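PDB 3JR7: EDD domain protein, DegV family from Ruminococcus gnavus, which is of unknown biological role but probably binds a fatty acid or similar lipid. Local coordinates for residues A[65-70]-A[285-290]; A[143-148]-A[172-177]; A[151-156]-A[165-170]. All coordinates share one frame; numbering follows the deposited sequence.

Contact 1. Residues A[65-70]-A[285-290]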
ATOM      1  N   GLU A  65      -7.843 -13.285  10.373  1.00 26.36           N
ATOM      2  CA  GLU A  65      -7.575 -14.129  11.540  1.00 26.42           C
ATOM      3  C   GLU A  65      -7.035 -15.467  11.041  1.00 26.46           C
ATOM      4  O   GLU A  65      -5.993 -15.956  11.488  1.00 25.85           O
ATOM      5  CB  GLU A  65      -8.836 -14.294  12.448  1.00 26.58           C
ATOM      6  CG  GLU A  65      -8.617 -15.415  13.488  1.00 25.92           C
ATOM      7  CD  GLU A  65      -9.579 -15.426  14.662  1.00 28.61           C
ATOM      8  OE1 GLU A  65     -10.623 -14.714  14.671  1.00 28.56           O
ATOM      9  OE2 GLU A  65      -9.253 -16.183  15.608  1.00 27.57           O
ATOM     10  N   GLU A  66      -7.687 -16.045  10.037  1.00 27.34           N
ATOM     11  CA  GLU A  66      -7.184 -17.309   9.487  1.00 27.75           C
ATOM     12  C   GLU A  66      -5.760 -17.173   8.948  1.00 26.36           C
ATOM     13  O   GLU A  66      -4.903 -18.053   9.051  1.00 24.52           O
ATOM     14  CB  GLU A  66      -8.141 -17.799   8.388  1.00 30.11           C
ATOM     15  CG  GLU A  66      -7.625 -19.054   7.699  1.00 35.06           C
ATOM     16  CD  GLU A  66      -8.574 -19.608   6.646  1.00 41.73           C
ATOM     17  OE1 GLU A  66      -9.243 -18.802   5.943  1.00 44.36           O
ATOM     18  OE2 GLU A  66      -8.576 -20.856   6.495  1.00 46.43           O
ATOM     19  N   LEU A  67      -5.485 -16.051   8.321  1.00 25.36           N
ATOM     20  CA  LEU A  67      -4.145 -15.858   7.789  1.00 25.24           C
ATOM     21  C   LEU A  67      -3.121 -15.705   8.904  1.00 23.95           C
ATOM     22  O   LEU A  67      -2.061 -16.295   8.863  1.00 24.60           O
ATOM     23  CB  LEU A  67      -4.156 -14.602   6.870  1.00 25.50           C
ATOM     24  CG  LEU A  67      -2.811 -14.088   6.331  1.00 25.73           C
ATOM     25  CD1 LEU A  67      -2.048 -15.131   5.528  1.00 26.73           C
ATOM     26  CD2 LEU A  67      -3.129 -12.825   5.474  1.00 24.20           C
ATOM     27  N   LEU A  68      -3.425 -14.900   9.910  1.00 23.60           N
ATOM     28  CA  LEU A  68      -2.491 -14.714  11.031  1.00 23.54           C
ATOM     29  C   LEU A  68      -2.226 -16.029  11.752  1.00 24.97           C
ATOM     30  O   LEU A  68      -1.120 -16.282  12.185  1.00 24.86           O
ATOM     31  CB  LEU A  68      -3.055 -13.684  12.016  1.00 23.36           C
ATOM     32  CG  LEU A  68      -2.956 -12.200  11.591  1.00 22.34           C
ATOM     33  CD1 LEU A  68      -3.731 -11.232  12.535  1.00 21.40           C
ATOM     34  CD2 LEU A  68      -1.470 -11.776  11.427  1.00 19.65           C
ATOM     35  N   LEU A  69      -3.265 -16.853  11.906  1.00 25.83           N
ATOM     36  CA  LEU A  69      -3.097 -18.160  12.592  1.00 26.30           C
ATOM     37  C   LEU A  69      -2.226 -19.103  11.753  1.00 26.73           C
ATOM     38  O   LEU A  69      -1.352 -19.797  12.282  1.00 25.71           O
ATOM     39  CB  LEU A  69      -4.466 -18.809  12.866  1.00 25.67           C
ATOM     40  CG  LEU A  69      -5.248 -18.171  14.031  1.00 25.06           C
ATOM     41  CD1 LEU A  69      -6.647 -18.651  13.993  1.00 24.29           C
ATOM     42  CD2 LEU A  69      -4.591 -18.456  15.425  1.00 25.36           C
ATOM     43  N   LYS A  70      -2.437 -19.100  10.432  1.00 27.39           N
ATOM     44  CA  LYS A  70      -1.568 -19.902   9.579  1.00 27.31           C
ATOM     45  C   LYS A  70      -0.111 -19.444   9.644  1.00 26.78           C
ATOM     46  O   LYS A  70       0.830 -20.266   9.714  1.00 26.00           O
ATOM     47  CB  LYS A  70      -2.097 -19.907   8.134  1.00 28.16           C
ATOM     48  CG  LYS A  70      -1.293 -20.773   7.196  1.00 31.54           C
ATOM     49  CD  LYS A  70      -1.303 -22.258   7.620  1.00 35.41           C
ATOM     50  CE  LYS A  70      -0.809 -23.161   6.495  1.00 38.63           C
ATOM     51  NZ  LYS A  70      -1.012 -24.605   6.823  1.00 39.88           N
ATOM     52  N   SER A 285      -0.468  -7.014   2.968  1.00 19.36           N
ATOM     53  CA  SER A 285      -0.022  -6.138   4.034  1.00 20.66           C
ATOM     54  C   SER A 285       0.148  -6.905   5.357  1.00 21.33           C
ATOM     55  O   SER A 285       1.130  -6.719   6.077  1.00 20.41           O
ATOM     56  CB  SER A 285      -0.984  -4.953   4.182  1.00 21.30           C
ATOM     57  OG  SER A 285      -0.917  -4.044   3.049  1.00 19.92           O
ATOM     58  N   THR A 286      -0.822  -7.770   5.666  1.00 21.89           N
ATOM     59  CA  THR A 286      -0.728  -8.636   6.839  1.00 21.53           C
ATOM     60  C   THR A 286       0.490  -9.541   6.788  1.00 22.08           C
ATOM     61  O   THR A 286       1.242  -9.629   7.772  1.00 21.85           O
ATOM     62  CB  THR A 286      -1.989  -9.454   6.975  1.00 21.95           C
ATOM     63  OG1 THR A 286      -3.068  -8.552   7.296  1.00 22.15           O
ATOM     64  CG2 THR A 286      -1.818 -10.552   8.009  1.00 20.94           C
ATOM     65  N   VAL A 287       0.731 -10.175   5.639  1.00 22.19           N
ATOM     66  CA  VAL A 287       1.868 -11.069   5.521  1.00 22.88           C
ATOM     67  C   VAL A 287       3.200 -10.379   5.839  1.00 22.90           C
ATOM     68  O   VAL A 287       4.051 -10.938   6.541  1.00 23.14           O
ATOM     69  CB  VAL A 287       1.919 -11.706   4.122  1.00 23.87           C
ATOM     70  CG1 VAL A 287       3.255 -12.407   3.881  1.00 24.90           C
ATOM     71  CG2 VAL A 287       0.716 -12.705   3.924  1.00 23.72           C
ATOM     72  N   TYR A 288       3.402  -9.169   5.320  1.00 23.47           N
ATOM     73  CA  TYR A 288       4.665  -8.448   5.520  1.00 22.37           C
ATOM     74  C   TYR A 288       4.690  -7.574   6.779  1.00 22.40           C
ATOM     75  O   TYR A 288       5.759  -7.377   7.367  1.00 23.43           O
ATOM     76  CB  TYR A 288       5.037  -7.670   4.243  1.00 22.61           C
ATOM     77  CG  TYR A 288       5.462  -8.633   3.143  1.00 22.23           C
ATOM     78  CD1 TYR A 288       6.733  -9.212   3.159  1.00 22.99           C
ATOM     79  CD2 TYR A 288       4.590  -9.057   2.180  1.00 21.49           C
ATOM     80  CE1 TYR A 288       7.140 -10.079   2.199  1.00 23.05           C
ATOM     81  CE2 TYR A 288       4.991  -9.991   1.175  1.00 20.64           C
ATOM     82  CZ  TYR A 288       6.262 -10.491   1.207  1.00 23.16           C
ATOM     83  OH  TYR A 288       6.713 -11.425   0.284  1.00 25.76           O
ATOM     84  N   ALA A 289       3.548  -7.063   7.219  1.00 21.23           N
ATOM     85  CA  ALA A 289       3.534  -6.219   8.429  1.00 21.10           C
ATOM     86  C   ALA A 289       3.557  -7.055   9.707  1.00 21.70           C
ATOM     87  O   ALA A 289       4.131  -6.662  10.742  1.00 22.59           O
ATOM     88  CB  ALA A 289       2.319  -5.291   8.420  1.00 20.02           C
ATOM     89  N   ASN A 290       2.849  -8.164   9.646  1.00 22.30           N
ATOM     90  CA  ASN A 290       2.699  -9.110  10.739  1.00 23.24           C
ATOM     91  C   ASN A 290       1.859  -8.544  11.866  1.00 23.53           C
ATOM     92  O   ASN A 290       1.530  -7.326  11.917  1.00 22.59           O
ATOM     93  CB  ASN A 290       4.067  -9.630  11.246  1.00 23.47           C
ATOM     94  CG  ASN A 290       4.668 -10.675  10.330  1.00 24.51           C
ATOM     95  OD1 ASN A 290       5.815 -10.541   9.856  1.00 27.51           O
ATOM     96  ND2 ASN A 290       3.919 -11.742  10.098  1.00 21.46           N
TER
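Thr-286 OG1 is held from its own side of the contact, by hydrogen bonds to Thr-281 OG1 and to Ser-282 O. This leaves the methyl to face helix 64-73. With CG2 anti to the backbone N, the methyl lies 3.6 Å from Leu-67 CD2. The two side chains reach toward each other tip to tip. Leu-68 comes to the same methyl at about a right angle, with Leu-68 CD2 also 3.6 Å from Thr-286 CG2. The other branch of Leu-67 crosses Val-287, with CD1 4.0 Å from Val-287 CG2. No hydrogen bond joins the segments. The short helix segments are inclined at 33°, their N-to-C directions broadly alike, and their axes approach to 10.3 Å. An alanine in place of Leu-67 would probably open a gap beside Val-287 CG2 and take away one of the two leucines on the threonine methyl. Trp-56 and Ile-51 also pack on Leu-67. Helix 64-73 belongs with the N-terminal sheet, and helix 283-289 with the C-terminal one. Ser-285 and Tyr-288 line the pocket that holds a polyethylene glycol-type ether (PG6) in this crystal. The contact is an apolar joint between the two alpha/beta halves of the DegV fold.

Contact 2. Residues A[143-148]-A[172-177]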
ATOM      1  N   GLU A 143      -0.984   2.971  -1.575  1.00 20.61           N
ATOM      2  CA  GLU A 143      -1.757   2.687  -2.811  1.00 18.74           C
ATOM      3  C   GLU A 143      -3.185   3.220  -2.695  1.00 19.11           C
ATOM      4  O   GLU A 143      -3.752   3.795  -3.647  1.00 19.06           O
ATOM      5  CB  GLU A 143      -1.773   1.193  -3.072  1.00 18.50           C
ATOM      6  CG  GLU A 143      -0.378   0.600  -3.349  1.00 20.59           C
ATOM      7  CD  GLU A 143      -0.396  -0.911  -3.480  1.00 20.44           C
ATOM      8  OE1 GLU A 143      -1.147  -1.429  -4.319  1.00 21.56           O
ATOM      9  OE2 GLU A 143       0.344  -1.578  -2.728  1.00 20.72           O
ATOM     10  N   THR A 144      -3.775   3.019  -1.517  1.00 19.50           N
ATOM     11  CA  THR A 144      -5.122   3.447  -1.227  1.00 19.80           C
ATOM     12  C   THR A 144      -5.230   4.939  -1.474  1.00 19.86           C
ATOM     13  O   THR A 144      -6.139   5.416  -2.186  1.00 19.77           O
ATOM     14  CB  THR A 144      -5.482   3.177   0.252  1.00 19.62           C
ATOM     15  OG1 THR A 144      -5.190   1.811   0.589  1.00 19.17           O
ATOM     16  CG2 THR A 144      -6.918   3.496   0.510  1.00 20.90           C
ATOM     17  N   LEU A 145      -4.285   5.673  -0.913  1.00 19.19           N
ATOM     18  CA  LEU A 145      -4.320   7.133  -1.024  1.00 19.76           C
ATOM     19  C   LEU A 145      -4.151   7.613  -2.478  1.00 20.13           C
ATOM     20  O   LEU A 145      -4.813   8.552  -2.903  1.00 21.03           O
ATOM     21  CB  LEU A 145      -3.275   7.787  -0.121  1.00 19.36           C
ATOM     22  CG  LEU A 145      -3.635   7.900   1.352  1.00 20.01           C
ATOM     23  CD1 LEU A 145      -2.408   8.347   2.157  1.00 20.53           C
ATOM     24  CD2 LEU A 145      -4.820   8.815   1.571  1.00 19.28           C
ATOM     25  N   ILE A 146      -3.308   6.933  -3.231  1.00 20.84           N
ATOM     26  CA  ILE A 146      -3.139   7.210  -4.672  1.00 20.44           C
ATOM     27  C   ILE A 146      -4.467   6.971  -5.452  1.00 19.76           C
ATOM     28  O   ILE A 146      -4.885   7.835  -6.208  1.00 18.99           O
ATOM     29  CB  ILE A 146      -1.975   6.375  -5.266  1.00 20.20           C
ATOM     30  CG1 ILE A 146      -0.627   6.813  -4.632  1.00 20.38           C
ATOM     31  CG2 ILE A 146      -1.883   6.526  -6.791  1.00 20.19           C
ATOM     32  CD1 ILE A 146       0.491   5.805  -4.845  1.00 15.74           C
ATOM     33  N   ALA A 147      -5.141   5.849  -5.182  1.00 19.18           N
ATOM     34  CA  ALA A 147      -6.444   5.543  -5.757  1.00 19.46           C
ATOM     35  C   ALA A 147      -7.457   6.659  -5.455  1.00 19.58           C
ATOM     36  O   ALA A 147      -8.202   7.087  -6.371  1.00 19.55           O
ATOM     37  CB  ALA A 147      -6.995   4.191  -5.249  1.00 18.27           C
ATOM     38  N   LEU A 148      -7.486   7.122  -4.196  1.00 20.31           N
ATOM     39  CA  LEU A 148      -8.349   8.258  -3.787  1.00 20.28           C
ATOM     40  C   LEU A 148      -8.033   9.543  -4.560  1.00 20.64           C
ATOM     41  O   LEU A 148      -8.926  10.309  -4.970  1.00 20.55           O
ATOM     42  CB  LEU A 148      -8.272   8.507  -2.264  1.00 20.06           C
ATOM     43  CG  LEU A 148      -8.966   7.466  -1.381  1.00 20.95           C
ATOM     44  CD1 LEU A 148      -8.707   7.615   0.080  1.00 21.04           C
ATOM     45  CD2 LEU A 148     -10.536   7.474  -1.657  1.00 19.57           C
ATOM     46  N   GLU A 172       5.048  11.688  -5.721  1.00 23.60           N
ATOM     47  CA  GLU A 172       6.309  12.346  -5.353  1.00 26.33           C
ATOM     48  C   GLU A 172       6.238  13.039  -3.979  1.00 25.77           C
ATOM     49  O   GLU A 172       7.205  12.996  -3.225  1.00 26.68           O
ATOM     50  CB  GLU A 172       6.684  13.364  -6.470  1.00 27.94           C
ATOM     51  CG  GLU A 172       8.042  14.075  -6.296  1.00 33.28           C
ATOM     52  CD  GLU A 172       7.959  15.416  -5.589  1.00 39.69           C
ATOM     53  OE1 GLU A 172       6.835  15.919  -5.312  1.00 42.34           O
ATOM     54  OE2 GLU A 172       9.042  15.982  -5.318  1.00 45.67           O
ATOM     55  N   GLU A 173       5.087  13.619  -3.634  1.00 25.13           N
ATOM     56  CA  GLU A 173       4.897  14.225  -2.309  1.00 25.73           C
ATOM     57  C   GLU A 173       4.720  13.209  -1.190  1.00 25.76           C
ATOM     58  O   GLU A 173       5.058  13.505  -0.036  1.00 24.84           O
ATOM     59  CB  GLU A 173       3.671  15.140  -2.294  1.00 26.95           C
ATOM     60  CG  GLU A 173       3.828  16.256  -3.346  1.00 28.52           C
ATOM     61  CD  GLU A 173       2.534  17.040  -3.667  1.00 33.47           C
ATOM     62  OE1 GLU A 173       1.396  16.558  -3.535  1.00 36.24           O
ATOM     63  OE2 GLU A 173       2.683  18.186  -4.096  1.00 36.12           O
ATOM     64  N   GLN A 174       4.186  12.031  -1.535  1.00 24.71           N
ATOM     65  CA  GLN A 174       3.779  11.019  -0.554  1.00 24.61           C
ATOM     66  C   GLN A 174       4.956  10.276   0.071  1.00 24.44           C
ATOM     67  O   GLN A 174       5.780   9.726  -0.658  1.00 23.86           O
ATOM     68  CB  GLN A 174       2.852  10.009  -1.236  1.00 24.56           C
ATOM     69  CG  GLN A 174       2.144   9.031  -0.308  1.00 25.61           C
ATOM     70  CD  GLN A 174       1.445   7.921  -1.088  1.00 23.46           C
ATOM     71  OE1 GLN A 174       2.115   7.096  -1.701  1.00 21.76           O
ATOM     72  NE2 GLN A 174       0.100   7.867  -1.020  1.00 19.98           N
ATOM     73  N   HIS A 175       4.984  10.192   1.417  1.00 23.25           N
ATOM     74  CA  HIS A 175       5.990   9.417   2.163  1.00 22.54           C
ATOM     75  C   HIS A 175       5.298   8.360   3.040  1.00 22.36           C
ATOM     76  O   HIS A 175       4.221   8.603   3.561  1.00 21.66           O
ATOM     77  CB  HIS A 175       6.782  10.315   3.138  1.00 23.88           C
ATOM     78  CG  HIS A 175       7.542  11.417   2.480  1.00 24.77           C
ATOM     79  ND1 HIS A 175       6.950  12.610   2.128  1.00 29.03           N
ATOM     80  CD2 HIS A 175       8.820  11.483   2.044  1.00 29.25           C
ATOM     81  CE1 HIS A 175       7.846  13.375   1.527  1.00 29.59           C
ATOM     82  NE2 HIS A 175       8.980  12.710   1.451  1.00 27.97           N
ATOM     83  N   THR A 176       5.965   7.226   3.228  1.00 21.16           N
ATOM     84  CA  THR A 176       5.452   6.082   3.969  1.00 20.64           C
ATOM     85  C   THR A 176       6.387   5.775   5.136  1.00 20.66           C
ATOM     86  O   THR A 176       7.632   5.881   5.032  1.00 21.36           O
ATOM     87  CB  THR A 176       5.421   4.822   3.056  1.00 20.06           C
ATOM     88  OG1 THR A 176       4.666   5.140   1.896  1.00 20.19           O
ATOM     89  CG2 THR A 176       4.796   3.558   3.758  1.00 20.12           C
ATOM     90  N   TYR A 177       5.783   5.364   6.236  1.00 20.74           N
ATOM     91  CA  TYR A 177       6.506   5.042   7.479  1.00 21.11           C
ATOM     92  C   TYR A 177       5.864   3.837   8.107  1.00 21.26           C
ATOM     93  O   TYR A 177       4.651   3.656   7.979  1.00 22.11           O
ATOM     94  CB  TYR A 177       6.374   6.215   8.445  1.00 21.50           C
ATOM     95  CG  TYR A 177       6.756   7.539   7.862  1.00 21.92           C
ATOM     96  CD1 TYR A 177       8.016   8.067   8.067  1.00 20.54           C
ATOM     97  CD2 TYR A 177       5.845   8.267   7.091  1.00 21.69           C
ATOM     98  CE1 TYR A 177       8.372   9.283   7.501  1.00 21.82           C
ATOM     99  CE2 TYR A 177       6.180   9.459   6.556  1.00 22.46           C
ATOM    100  CZ  TYR A 177       7.444   9.972   6.767  1.00 22.26           C
ATOM    101  OH  TYR A 177       7.779  11.183   6.214  1.00 24.35           O
TER
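The turn from helix 160-173 into strand 176-179 meets helix 141-155 through one side chain, Gln-174. Gln-174 is the first residue past its helix to leave helical torsions. Its side chain is stretched out, with CG anti to the backbone N (chi1 -170°) and the chain extended beyond it. This carries the amide across to Leu-145 and Ile-146. Gln-174 NE2 lies 3.5 Å from Leu-145 CB and 4.1 Å from Leu-145 CD1. The same nitrogen, NE2 of Gln-174, is 3.8 Å from Ile-146 CG1. The amide oxygen lies against the end of the isoleucine, with Gln-174 OE1 3.8 Å from Ile-146 CD1. Ile-146 and Gln-174 cross at about a right angle. This turn is where the chain leaves the helices that follow the N-terminal sheet and enters the C-terminal sheet of the DegV fold. Thr-176, two residues on, belongs to the ligand pocket. The buried amide nitrogen is not left to apolar neighbours alone. Gln-174 NE2 donates hydrogen bonds to Gly-142 O, near the start of helix 141-155, and to Tyr-170 OH. These two hydrogen bonds would help to fix the rotation of the amide. Val-297 of the neighbouring strand packs on both Leu-145 and Gln-174.

Contact 3. Residues A[151-156]-A[165-170]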
ATOM      1  N   GLN A 151      -9.464   9.427  -8.081  1.00 21.89           N
ATOM      2  CA  GLN A 151     -10.902   9.736  -8.038  1.00 23.32           C
ATOM      3  C   GLN A 151     -11.136  11.223  -7.809  1.00 23.51           C
ATOM      4  O   GLN A 151     -12.034  11.809  -8.387  1.00 22.52           O
ATOM      5  CB  GLN A 151     -11.557   8.923  -6.913  1.00 23.83           C
ATOM      6  CG  GLN A 151     -13.086   9.203  -6.642  1.00 25.35           C
ATOM      7  CD  GLN A 151     -13.594   8.439  -5.402  1.00 26.21           C
ATOM      8  OE1 GLN A 151     -12.978   8.458  -4.360  1.00 29.12           O
ATOM      9  NE2 GLN A 151     -14.662   7.741  -5.547  1.00 29.81           N
ATOM     10  N   GLN A 152     -10.327  11.830  -6.945  1.00 24.45           N
ATOM     11  CA  GLN A 152     -10.459  13.264  -6.671  1.00 25.01           C
ATOM     12  C   GLN A 152     -10.204  14.069  -7.949  1.00 24.27           C
ATOM     13  O   GLN A 152     -11.015  14.928  -8.321  1.00 23.36           O
ATOM     14  CB  GLN A 152      -9.515  13.685  -5.531  1.00 25.69           C
ATOM     15  CG  GLN A 152      -9.593  15.188  -5.166  1.00 27.69           C
ATOM     16  CD  GLN A 152      -8.425  15.654  -4.279  1.00 30.59           C
ATOM     17  OE1 GLN A 152      -7.563  14.871  -3.872  1.00 34.14           O
ATOM     18  NE2 GLN A 152      -8.387  16.935  -4.007  1.00 33.14           N
ATOM     19  N   CYS A 153      -9.129  13.748  -8.659  1.00 23.67           N
ATOM     20  CA  CYS A 153      -8.826  14.400  -9.947  1.00 24.47           C
ATOM     21  C   CYS A 153      -9.937  14.213 -10.979  1.00 24.98           C
ATOM     22  O   CYS A 153     -10.340  15.171 -11.670  1.00 25.38           O
ATOM     23  CB  CYS A 153      -7.539  13.860 -10.500  1.00 24.12           C
ATOM     24  SG  CYS A 153      -6.132  14.292  -9.460  1.00 27.51           S
ATOM     25  N   GLU A 154     -10.428  12.986 -11.092  1.00 25.22           N
ATOM     26  CA  GLU A 154     -11.549  12.686 -12.013  1.00 25.49           C
ATOM     27  C   GLU A 154     -12.780  13.531 -11.651  1.00 26.78           C
ATOM     28  O   GLU A 154     -13.386  14.133 -12.524  1.00 25.49           O
ATOM     29  CB  GLU A 154     -11.897  11.206 -12.022  1.00 25.09           C
ATOM     30  CG  GLU A 154     -10.998  10.327 -12.960  1.00 23.19           C
ATOM     31  CD  GLU A 154     -11.329  10.467 -14.452  1.00 24.61           C
ATOM     32  OE1 GLU A 154     -12.417  10.992 -14.777  1.00 24.18           O
ATOM     33  OE2 GLU A 154     -10.500  10.050 -15.316  1.00 23.60           O
ATOM     34  N   LYS A 155     -13.074  13.637 -10.355  1.00 28.14           N
ATOM     35  CA  LYS A 155     -14.196  14.416  -9.889  1.00 30.52           C
ATOM     36  C   LYS A 155     -14.017  15.911 -10.193  1.00 30.98           C
ATOM     37  O   LYS A 155     -15.000  16.600 -10.508  1.00 30.89           O
ATOM     38  CB  LYS A 155     -14.422  14.166  -8.392  1.00 31.30           C
ATOM     39  CG  LYS A 155     -15.449  15.055  -7.768  1.00 36.24           C
ATOM     40  CD  LYS A 155     -15.968  14.529  -6.423  1.00 41.89           C
ATOM     41  CE  LYS A 155     -16.945  15.551  -5.804  1.00 45.61           C
ATOM     42  NZ  LYS A 155     -17.649  15.008  -4.594  1.00 49.40           N
ATOM     43  N   ALA A 156     -12.778  16.399 -10.154  1.00 30.64           N
ATOM     44  CA  ALA A 156     -12.488  17.778 -10.551  1.00 31.16           C
ATOM     45  C   ALA A 156     -12.614  18.017 -12.071  1.00 31.67           C
ATOM     46  O   ALA A 156     -12.460  19.150 -12.512  1.00 33.48           O
ATOM     47  CB  ALA A 156     -11.135  18.215 -10.047  1.00 30.25           C
ATOM     48  N   GLU A 165      -0.599  13.418 -14.595  1.00 21.87           N
ATOM     49  CA  GLU A 165       0.342  14.378 -14.034  1.00 21.59           C
ATOM     50  C   GLU A 165       0.074  14.669 -12.557  1.00 21.41           C
ATOM     51  O   GLU A 165       1.029  14.691 -11.754  1.00 20.41           O
ATOM     52  CB  GLU A 165       0.375  15.669 -14.858  1.00 22.68           C
ATOM     53  CG  GLU A 165       1.301  16.760 -14.280  1.00 24.57           C
ATOM     54  CD  GLU A 165       1.422  18.017 -15.164  1.00 28.28           C
ATOM     55  OE1 GLU A 165       0.471  18.299 -15.898  1.00 30.15           O
ATOM     56  OE2 GLU A 165       2.431  18.746 -15.072  1.00 29.19           O
ATOM     57  N   SER A 166      -1.184  14.933 -12.182  1.00 22.13           N
ATOM     58  CA  SER A 166      -1.504  15.306 -10.790  1.00 23.33           C
ATOM     59  C   SER A 166      -1.204  14.175  -9.824  1.00 22.87           C
ATOM     60  O   SER A 166      -0.716  14.406  -8.704  1.00 22.38           O
ATOM     61  CB  SER A 166      -2.962  15.741 -10.592  1.00 24.20           C
ATOM     62  OG  SER A 166      -3.228  16.826 -11.456  1.00 28.50           O
ATOM     63  N   VAL A 167      -1.480  12.950 -10.260  1.00 22.80           N
ATOM     64  CA  VAL A 167      -1.267  11.799  -9.409  1.00 22.08           C
ATOM     65  C   VAL A 167       0.210  11.463  -9.284  1.00 22.45           C
ATOM     66  O   VAL A 167       0.657  11.121  -8.205  1.00 21.87           O
ATOM     67  CB  VAL A 167      -2.079  10.595  -9.892  1.00 22.07           C
ATOM     68  CG1 VAL A 167      -1.674   9.337  -9.125  1.00 21.35           C
ATOM     69  CG2 VAL A 167      -3.614  10.908  -9.747  1.00 20.48           C
ATOM     70  N   GLU A 168       0.967  11.535 -10.381  1.00 23.14           N
ATOM     71  CA  GLU A 168       2.404  11.350 -10.294  1.00 24.50           C
ATOM     72  C   GLU A 168       3.028  12.387  -9.354  1.00 24.65           C
ATOM     73  O   GLU A 168       3.952  12.042  -8.613  1.00 25.10           O
ATOM     74  CB  GLU A 168       3.100  11.303 -11.673  1.00 24.51           C
ATOM     75  CG  GLU A 168       2.733  10.073 -12.526  1.00 28.62           C
ATOM     76  CD  GLU A 168       3.398   8.715 -12.084  1.00 34.62           C
ATOM     77  OE1 GLU A 168       4.205   8.754 -11.073  1.00 35.97           O
ATOM     78  OE2 GLU A 168       3.134   7.642 -12.786  1.00 32.72           O
ATOM     79  N   CYS A 169       2.521  13.624  -9.357  1.00 24.41           N
ATOM     80  CA  CYS A 169       2.988  14.648  -8.412  1.00 25.61           C
ATOM     81  C   CYS A 169       2.662  14.210  -6.972  1.00 24.72           C
ATOM     82  O   CYS A 169       3.516  14.234  -6.090  1.00 24.86           O
ATOM     83  CB  CYS A 169       2.349  16.022  -8.698  1.00 25.58           C
ATOM     84  SG  CYS A 169       2.676  17.281  -7.384  1.00 31.85           S
ATOM     85  N   TYR A 170       1.424  13.819  -6.751  1.00 23.51           N
ATOM     86  CA  TYR A 170       1.047  13.304  -5.447  1.00 23.09           C
ATOM     87  C   TYR A 170       1.983  12.170  -4.976  1.00 22.74           C
ATOM     88  O   TYR A 170       2.419  12.166  -3.805  1.00 23.68           O
ATOM     89  CB  TYR A 170      -0.428  12.853  -5.415  1.00 23.13           C
ATOM     90  CG  TYR A 170      -0.749  12.207  -4.070  1.00 24.26           C
ATOM     91  CD1 TYR A 170      -0.665  12.951  -2.897  1.00 25.57           C
ATOM     92  CD2 TYR A 170      -1.065  10.859  -3.963  1.00 23.82           C
ATOM     93  CE1 TYR A 170      -0.886  12.370  -1.655  1.00 25.44           C
ATOM     94  CE2 TYR A 170      -1.321  10.275  -2.722  1.00 22.65           C
ATOM     95  CZ  TYR A 170      -1.213  11.038  -1.575  1.00 24.09           C
ATOM     96  OH  TYR A 170      -1.410  10.482  -0.334  1.00 24.93           O
TER
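Cys-153 and Ser-166 point their CB atoms at each other across two consecutive helices, and the sulfur makes the contact. Cys-153 SG lies 3.7 Å from Ser-166 CB. The thiol meets the methylene of the serine rather than its hydroxyl. Ser-166 OG is turned back along its own helix and hydrogen-bonds to Glu-162 O, which leaves it 4.3 Å from Cys-153 SG. Its torsion puts OG beside the backbone N (chi1 -57°), which suits that bond one turn back. Val-167 flanks the sulfur more loosely, with CG2 4.2 Å from Cys-153 SG. No hydrogen bond crosses between the segments, and the buried area is small. The closest backbone approach is 7.4 Å, between the CA atoms of Cys-153 and Ser-166. Met-158, in the connecting loop, touches both of these residues. Val-167 also packs on Phe-134 of strand 130-135. Cys-169 of the same helix has been seen in an interchain disulfide. The contact closes the loop end of a pair of successive helices, 141-155 and 160-173, which together link the first sheet to the second in this DegV fold.

Contacts 2 and 3 are neighbours on the same pair of helices, 141-155 and 160-173, with centres 12 Å apart. They touch directly: Leu-145 CB packs 3.3 Å from Tyr-170 OH. Ile-146 CG2 packs 3.7 Å from Val-167 CG1. Contact 1 lies apart, its centre 22 Å from that of contact 2 and 32 Å from that of contact 3. Contacts 1 and 3 are on opposite sides of the chain's centre. Contacts 1 and 2 each contribute residues to the pocket that holds the ether PG6. The nearest atoms of contacts 1 and 2 are about 6 Å apart. Contact 3 supplies no pocket residue.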